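Lysine/ornithine decarboxylase (Selenomonas ruminantium, PDB 5GJO) decarboxylates L-lysine to cadaverine and L-ornithine to putrescine with similar efficiency, as a homodimeric enzyme that depends on pyridoxal 5'-phosphate. Local coordinates at the interface of chains A and B. Numbering follows the deposited sequence. Chains: chain A/B, Lysine/ornithine decarboxylase.

Contact 1: the interface of chains A and B. Residues chain A 290-291, 298-299, 325, 327, 361; chain B 299, 357.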
loop_
_atom_site.group_PDB
_atom_site.type_symbol
_atom_site.label_atom_id
_atom_site.label_comp_id
_atom_site.label_asym_id
_atom_site.label_seq_id
_atom_site.Cartn_x
_atom_site.Cartn_y
_atom_site.Cartn_z
ATOM N N ILE A 290 2.749 4.609 7.706
ATOM C CA ILE A 290 3.299 4.312 6.390
ATOM C C ILE A 290 2.443 3.326 5.599
ATOM O O ILE A 290 2.551 3.288 4.363
ATOM C CB ILE A 290 4.742 3.845 6.514
ATOM C CG1 ILE A 290 5.490 4.110 5.197
ATOM C CG2 ILE A 290 4.787 2.364 6.890
ATOM C CD1 ILE A 290 6.972 4.019 5.305
ATOM N N TYR A 291 1.526 2.627 6.272
ATOM C CA TYR A 291 0.571 1.775 5.574
ATOM C C TYR A 291 -0.747 2.472 5.299
ATOM O O TYR A 291 -1.654 1.849 4.767
ATOM C CB TYR A 291 0.295 0.499 6.329
ATOM C CG TYR A 291 1.447 -0.477 6.304
ATOM C CD1 TYR A 291 1.591 -1.336 5.237
ATOM C CD2 TYR A 291 2.365 -0.572 7.371
ATOM C CE1 TYR A 291 2.634 -2.246 5.197
ATOM C CE2 TYR A 291 3.435 -1.507 7.302
ATOM C CZ TYR A 291 3.514 -2.330 6.231
ATOM O OH TYR A 291 4.519 -3.311 6.129
ATOM N N MET A 298 6.872 5.679 0.710
ATOM C CA MET A 298 7.373 4.456 0.079
ATOM C C MET A 298 7.201 4.469 -1.430
ATOM O O MET A 298 8.143 4.224 -2.210
ATOM C CB MET A 298 6.614 3.267 0.673
ATOM C CG MET A 298 6.900 3.059 2.139
ATOM S SD MET A 298 8.670 2.667 2.387
ATOM C CE MET A 298 8.732 1.382 0.982
ATOM N N TYR A 299 6.005 4.727 -1.878
ATOM C CA TYR A 299 5.715 4.624 -3.299
ATOM C C TYR A 299 6.036 5.882 -4.082
ATOM O O TYR A 299 6.189 5.799 -5.294
ATOM C CB TYR A 299 4.255 4.247 -3.589
ATOM C CG TYR A 299 3.892 2.858 -3.252
ATOM C CD1 TYR A 299 4.180 1.830 -4.108
ATOM C CD2 TYR A 299 3.246 2.557 -2.073
ATOM C CE1 TYR A 299 3.887 0.547 -3.779
ATOM C CE2 TYR A 299 2.912 1.245 -1.771
ATOM C CZ TYR A 299 3.266 0.253 -2.614
ATOM O OH TYR A 299 2.892 -1.070 -2.367
ATOM N N ASP A 325 4.964 -3.024 12.562
ATOM C CA ASP A 325 6.078 -3.242 11.634
ATOM C C ASP A 325 7.164 -2.191 11.893
ATOM O O ASP A 325 6.903 -0.982 12.039
ATOM C CB ASP A 325 5.549 -3.144 10.230
ATOM C CG ASP A 325 6.526 -3.591 9.161
ATOM O OD1 ASP A 325 7.773 -3.375 9.282
ATOM O OD2 ASP A 325 6.038 -4.126 8.156
ATOM N N ILE A 327 9.263 -0.995 9.800
ATOM C CA ILE A 327 9.352 -0.051 8.722
ATOM C C ILE A 327 8.480 1.199 8.939
ATOM O O ILE A 327 8.615 2.150 8.241
ATOM C CB ILE A 327 9.045 -0.707 7.373
ATOM C CG1 ILE A 327 9.768 0.016 6.256
ATOM C CG2 ILE A 327 7.558 -0.783 7.110
ATOM C CD1 ILE A 327 9.729 -0.745 4.964
ATOM N N PHE A 361 -3.633 -2.824 6.245
ATOM C CA PHE A 361 -2.614 -3.573 6.969
ATOM C C PHE A 361 -2.841 -3.536 8.447
ATOM O O PHE A 361 -3.267 -2.514 8.988
ATOM C CB PHE A 361 -1.227 -3.000 6.639
ATOM C CG PHE A 361 -0.079 -3.888 6.984
ATOM C CD1 PHE A 361 0.247 -4.916 6.170
ATOM C CD2 PHE A 361 0.719 -3.622 8.078
ATOM C CE1 PHE A 361 1.401 -5.722 6.464
ATOM C CE2 PHE A 361 1.820 -4.398 8.391
ATOM C CZ PHE A 361 2.148 -5.469 7.607
ATOM N N TYR B 299 7.270 -3.128 0.910
ATOM C CA TYR B 299 7.151 -3.078 2.357
ATOM C C TYR B 299 7.881 -4.233 3.109
ATOM O O TYR B 299 8.175 -4.106 4.254
ATOM C CB TYR B 299 5.706 -3.098 2.806
ATOM C CG TYR B 299 4.999 -1.839 2.533
ATOM C CD1 TYR B 299 5.159 -0.752 3.355
ATOM C CD2 TYR B 299 4.108 -1.740 1.510
ATOM C CE1 TYR B 299 4.450 0.428 3.176
ATOM C CE2 TYR B 299 3.463 -0.542 1.267
ATOM C CZ TYR B 299 3.615 0.561 2.147
ATOM O OH TYR B 299 2.904 1.783 1.934
ATOM N N SER B 357 -1.236 -5.838 2.192
ATOM C CA SER B 357 -0.732 -4.461 1.893
ATOM C C SER B 357 -1.129 -4.077 0.459
ATOM O O SER B 357 -0.668 -3.086 -0.097
ATOM C CB SER B 357 0.787 -4.366 2.190
ATOM O OG SER B 357 1.502 -5.372 1.498
HETATM O O HOH W 1 8.838 -4.405 6.947
#

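Contact 2: the interface of chains A and B. Residues chain A 322-324, 364; chain B 52, 73, 94-95.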
loop_
_atom_site.group_PDB
_atom_site.type_symbol
_atom_site.label_atom_id
_atom_site.label_comp_id
_atom_site.label_asym_id
_atom_site.label_seq_id
_atom_site.Cartn_x
_atom_site.Cartn_y
_atom_site.Cartn_z
ATOM N N PRO A 322 1.244 3.500 13.624
ATOM C CA PRO A 322 0.600 2.655 14.616
ATOM C C PRO A 322 0.735 1.154 14.379
ATOM O O PRO A 322 0.225 0.365 15.179
ATOM C CB PRO A 322 -0.886 3.043 14.467
ATOM C CG PRO A 322 -1.012 3.363 12.987
ATOM C CD PRO A 322 0.288 4.127 12.697
ATOM N N SER A 323 1.327 0.755 13.290
ATOM C CA SER A 323 1.458 -0.676 12.983
ATOM C C SER A 323 2.536 -1.354 13.811
ATOM O O SER A 323 3.326 -0.714 14.541
ATOM C CB SER A 323 1.692 -0.935 11.541
ATOM O OG SER A 323 3.006 -0.624 11.180
ATOM N N CYS A 324 2.501 -2.676 13.759
ATOM C CA CYS A 324 3.473 -3.530 14.432
ATOM C C CYS A 324 4.732 -3.783 13.624
ATOM O O CYS A 324 5.459 -4.720 13.951
ATOM C CB CYS A 324 2.800 -4.892 14.708
ATOM S SG CYS A 324 1.506 -4.642 16.000
ATOM N N PHE A 364 -6.206 -1.916 10.448
ATOM C CA PHE A 364 -6.652 -0.550 10.581
ATOM C C PHE A 364 -7.639 -0.102 9.522
ATOM O O PHE A 364 -7.618 -0.611 8.384
ATOM C CB PHE A 364 -5.415 0.389 10.589
ATOM C CG PHE A 364 -4.570 0.214 11.818
ATOM C CD1 PHE A 364 -5.040 0.598 13.074
ATOM C CD2 PHE A 364 -3.335 -0.379 11.731
ATOM C CE1 PHE A 364 -4.252 0.401 14.236
ATOM C CE2 PHE A 364 -2.581 -0.568 12.894
ATOM C CZ PHE A 364 -2.984 -0.140 14.093
ATOM N N LYS B 52 -2.284 -10.576 11.134
ATOM C CA LYS B 52 -1.790 -9.459 10.336
ATOM C C LYS B 52 -1.153 -10.000 9.050
ATOM O O LYS B 52 -1.150 -9.340 8.053
ATOM C CB LYS B 52 -0.750 -8.641 11.124
ATOM C CG LYS B 52 0.335 -9.498 11.752
ATOM C CD LYS B 52 1.334 -8.760 12.641
ATOM C CE LYS B 52 0.666 -7.972 13.756
ATOM N NZ LYS B 52 0.254 -8.756 14.942
ATOM N N ALA B 73 -3.891 -6.879 16.229
ATOM C CA ALA B 73 -3.090 -5.616 16.147
ATOM C C ALA B 73 -3.983 -4.386 16.152
ATOM O O ALA B 73 -3.470 -3.298 16.370
ATOM C CB ALA B 73 -2.345 -5.627 14.870
ATOM N N ALA B 94 -1.717 -7.562 21.017
ATOM C CA ALA B 94 -0.277 -7.457 21.131
ATOM C C ALA B 94 0.358 -6.348 20.310
ATOM O O ALA B 94 1.543 -6.423 19.941
ATOM C CB ALA B 94 0.379 -8.766 20.781
ATOM N N ASN B 95 -0.418 -5.340 20.014
ATOM C CA ASN B 95 0.154 -4.091 19.565
ATOM C C ASN B 95 0.587 -3.347 20.779
ATOM O O ASN B 95 -0.220 -3.003 21.585
ATOM C CB ASN B 95 -0.874 -3.328 18.720
ATOM C CG ASN B 95 -0.263 -2.151 18.022
ATOM O OD1 ASN B 95 0.635 -1.485 18.581
ATOM N ND2 ASN B 95 -0.737 -1.883 16.776
HETATM O O HOH W 2 2.499 0.017 17.423
#

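Contact 1: the interface of chains A and B
B:Tyr299 reaches across the dimer interface and lays its ring on that of A:Tyr291. Its CG is anti to the carbonyl carbon (chi1 -72°), which sends the ring into chain A. CB comes first and lies 3.5 Å from the phenol oxygen OH of A:Tyr291. CG and CD1 follow, and CD1 is 3.5 Å from CE1 of A:Tyr291. The two rings stack with planes 23° apart, offset toward the rim, and the side chains run in opposite directions. Farther out, CE1 meets CG of A:Met298 at 3.7 Å. On the other edge CE2 meets CE2 of A:Tyr299 at 3.6 Å, where the two side chains cross at about a right angle. At the tip, the phenol OH of B:Tyr299 hydrogen-bonds to the backbone O of A:Ile290 at 2.9 Å. A:Phe361 covers the opposite face of A:Tyr291, whose ring is thus sandwiched. OH of A:Tyr291 donates to OD2 of A:Asp325 at 2.7 Å, from above the carboxylate plane, which would help hold the sandwiched ring. The other carboxylate oxygen, OD1, takes the backbone N of A:Ile327 and reaches the backbone O of B:Tyr299 through a water. With an alanine at B:Tyr299, A:Tyr291 would probably lose the stacking partner on one face, and the A:Ile290 carbonyl its phenol donor. The site lies at the two-fold dimer interface, where the short helix 296-299 of each chain brings Tyr299 to its partner.

Contact 2: the interface of chains A and B
The side-chain nitrogen ND2 of B:Asn95 is gripped by two backbone carbonyls, one from each chain. Across the interface it donates to O of A:Pro322 at 2.9 Å. This bond is almost straight, 176° at H, and the acceptor lies in the amide plane. The donor approaches nearly along the C=O axis. Within chain B the same nitrogen donates to O of B:Ala73 at 3.1 Å. That bond uses a lone pair in the carbonyl plane, but the acceptor is tilted somewhat from the amide plane of B:Asn95. The two bonds together would resist a flip of the amide. Its OD1 faces a water at 2.7 Å, and the water also touches the backbone O of A:Ser323 at 3.1 Å. Both ends of the amide are therefore tied to the 322-324 loop of chain A.

CG of B:Asn95 is anti to the backbone N (chi1 -170°), which carries the amide over to this loop. A:Cys324 packs beside it, with SG 3.7 Å from CG of B:Asn95. SG also lies near the methyl group of B:Ala73. By similarity, A:Cys324 is the proton donor of an active site shared between the subunits. It is here supplied by chain A to the cofactor pocket of chain B. B:Lys52, the lysine that carries the cofactor as a Schiff base in this family, comes up on another side. The covalent link is not present in this structure. A:Phe364 closes in on the amide with its ring 78° from the amide plane. Its CZ stands 3.9 Å from ND2 of B:Asn95, and CG of A:Pro322 lies over the rim of one face of the ring. The chain of B:Lys52 bends at chi3 and chi4, and its CE, rather than NZ, makes the nearest approach to the cysteine, 3.9 Å from CB of A:Cys324.

The centres of contact 1 and contact 2, taken over their C-alpha atoms, are about 12 Å apart. They share no residue, but chain A joins them directly. A:Cys324 of contact 2 is followed in sequence by A:Asp325 of contact 1. A:Phe361 of contact 1 opens the 3-10 helix 361-363, and A:Phe364 of contact 2 follows directly after it. Contact 1 centres about 10 Å from A:Cys324. Aromatic packing between subunits thus adjoins the loop that lends the probable proton donor to the partner. Contact 1 probably helps hold that loop in register. Two-fold symmetry repeats both contacts, so dimerisation would complete two active sites.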